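Local coordinates for LPG0439 HIT-related domain-containing protein (Legionella pneumophila subsp. pneumophila, PDB 5L0L), which is of unknown function but carries a HIT-related domain, consistent with binding or hydrolysing nucleotides or related phosphate compounds, at residues A[79-83]-A[127-131]. Residue numbers count along the deposited sequence, not the author numbering.
Sequences LNDVA and LHLHM. With SO4 (sulfate ion), chain C.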
loop_
_atom_site.group_PDB
_atom_site.type_symbol
_atom_site.label_atom_id
_atom_site.label_comp_id
_atom_site.label_asym_id
_atom_site.label_seq_id
_atom_site.Cartn_x
_atom_site.Cartn_y
_atom_site.Cartn_z
ATOM N N LEU A 79 -8.175 5.762 -5.364
ATOM C CA LEU A 79 -8.006 4.550 -4.521
ATOM C C LEU A 79 -7.197 4.904 -3.289
ATOM O O LEU A 79 -7.556 4.565 -2.161
ATOM C CB LEU A 79 -7.320 3.427 -5.300
ATOM C CG LEU A 79 -7.315 2.070 -4.587
ATOM C CD1 LEU A 79 -8.679 1.430 -4.673
ATOM C CD2 LEU A 79 -6.297 1.111 -5.145
ATOM N N ASN A 80 -6.079 5.573 -3.511
ATOM C CA ASN A 80 -5.184 5.942 -2.426
ATOM C C ASN A 80 -5.781 6.961 -1.463
ATOM O O ASN A 80 -5.459 6.943 -0.288
ATOM C CB ASN A 80 -3.846 6.424 -2.997
ATOM C CG ASN A 80 -3.029 5.283 -3.584
ATOM O OD1 ASN A 80 -3.503 4.157 -3.712
ATOM N ND2 ASN A 80 -1.782 5.543 -3.886
ATOM N N ASP A 81 -6.636 7.858 -1.962
ATOM C CA ASP A 81 -7.366 8.777 -1.068
ATOM C C ASP A 81 -8.346 8.004 -0.171
ATOM O O ASP A 81 -8.455 8.281 1.030
ATOM C CB ASP A 81 -8.152 9.826 -1.873
ATOM C CG ASP A 81 -7.277 10.922 -2.464
ATOM O OD1 ASP A 81 -6.079 11.077 -2.112
ATOM O OD2 ASP A 81 -7.829 11.695 -3.315
ATOM N N VAL A 82 -9.101 7.082 -0.765
ATOM C CA VAL A 82 -10.031 6.255 0.012
ATOM C C VAL A 82 -9.249 5.424 1.052
ATOM O O VAL A 82 -9.677 5.288 2.228
ATOM C CB VAL A 82 -10.884 5.357 -0.890
ATOM C CG1 VAL A 82 -11.760 4.427 -0.047
ATOM C CG2 VAL A 82 -11.773 6.204 -1.793
ATOM N N ALA A 83 -8.082 4.894 0.646
ATOM C CA ALA A 83 -7.184 4.247 1.603
ATOM C C ALA A 83 -6.786 5.180 2.758
ATOM O O ALA A 83 -6.865 4.793 3.925
ATOM C CB ALA A 83 -5.967 3.632 0.902
ATOM N N LEU A 127 -8.669 -2.626 -10.065
ATOM C CA LEU A 127 -7.832 -1.725 -9.254
ATOM C C LEU A 127 -8.325 -1.835 -7.802
ATOM O O LEU A 127 -9.456 -1.515 -7.505
ATOM C CB LEU A 127 -7.931 -0.292 -9.734
ATOM C CG LEU A 127 -7.176 0.779 -8.942
ATOM C CD1 LEU A 127 -5.685 0.536 -8.963
ATOM C CD2 LEU A 127 -7.542 2.158 -9.475
ATOM N N HIS A 128 -7.480 -2.360 -6.929
ATOM C CA HIS A 128 -7.922 -2.632 -5.548
ATOM C C HIS A 128 -6.740 -2.797 -4.647
ATOM O O HIS A 128 -5.650 -3.134 -5.112
ATOM C CB HIS A 128 -8.850 -3.868 -5.475
ATOM C CG HIS A 128 -8.148 -5.186 -5.635
ATOM N ND1 HIS A 128 -7.557 -5.586 -6.819
ATOM C CD2 HIS A 128 -7.896 -6.173 -4.742
ATOM C CE1 HIS A 128 -7.024 -6.787 -6.663
ATOM N NE2 HIS A 128 -7.212 -7.163 -5.404
ATOM N N LEU A 129 -6.950 -2.583 -3.349
ATOM C CA LEU A 129 -5.917 -2.843 -2.382
ATOM C C LEU A 129 -6.515 -3.414 -1.105
ATOM O O LEU A 129 -7.726 -3.372 -0.899
ATOM C CB LEU A 129 -5.056 -1.620 -2.098
ATOM C CG LEU A 129 -5.626 -0.349 -1.481
ATOM C CD1 LEU A 129 -5.860 -0.481 0.015
ATOM C CD2 LEU A 129 -4.677 0.813 -1.747
ATOM N N HIS A 130 -5.627 -3.961 -0.292
ATOM C CA HIS A 130 -5.970 -4.655 0.959
ATOM C C HIS A 130 -5.474 -3.797 2.100
ATOM O O HIS A 130 -4.402 -3.220 2.016
ATOM C CB HIS A 130 -5.244 -5.996 1.037
ATOM C CG HIS A 130 -5.536 -6.888 -0.112
ATOM N ND1 HIS A 130 -6.668 -7.662 -0.162
ATOM C CD2 HIS A 130 -4.893 -7.064 -1.292
ATOM C CE1 HIS A 130 -6.707 -8.291 -1.331
ATOM N NE2 HIS A 130 -5.614 -7.979 -2.012
HETATM N N MSE A 131 -6.231 -3.761 3.186
HETATM C CA MSE A 131 -5.826 -3.024 4.392
HETATM C C MSE A 131 -6.236 -3.857 5.607
HETATM O O MSE A 131 -7.244 -4.601 5.559
HETATM C CB MSE A 131 -6.474 -1.636 4.397
HETATM C CG MSE A 131 -6.067 -0.834 5.603
HETATM SE SE MSE A 131 -6.804 1.007 5.579
HETATM C CE MSE A 131 -5.907 1.652 3.969
HETATM S S SO4 C . -4.729 -9.890 -4.735
HETATM O O1 SO4 C . -6.216 -9.769 -4.747
HETATM O O2 SO4 C . -4.461 -10.562 -6.000
HETATM O O3 SO4 C . -4.356 -8.487 -4.602
HETATM O O4 SO4 C . -4.647 -10.753 -3.548
#
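Leu79 carries the largest share of this buried contact, with 89 Å² of its surface covered. One methyl, Leu79 CD2, lies 3.8 Å from Leu129 CD2, 3.9 Å from Leu127 CD1 and 4.0 Å from the backbone atom His128 C, so it fits between two leucines that point to the same side of the strand. One helical turn later, a spacing confirmed by the 2.9 Å bond from Ala83 N to Leu79 O, Ala83 offers a second apolar surface: its CB is 4.1 Å from Leu129 CD2 and 3.7 Å from CE of Met131, a selenomethionine. Leu129 thus touches both helical residues. No hydrogen bond crosses the interface, which is purely van der Waals packing. The segment axes run nearly parallel, 18° apart, and approach to 9.5 Å.

The residues between these apolar ones face the other way. His128 NE2 and His130 NE2 each donate a 2.9 Å hydrogen bond to the sulfate, to O1 and O3 respectively, while His128 ND1 pairs with Met126 O. Histidines on alternate positions recall the HIT motif, and the sulfate, also held by Gly103 N and Asn105 N, probably marks a phosphate-binding site.

Helix 73-92 therefore packs on the sheet face opposite the sulfate, over strand 128-134 and its antiparallel neighbours 51-58 and 96-101, with Phe99 of the second subunit completing the cover on Leu129.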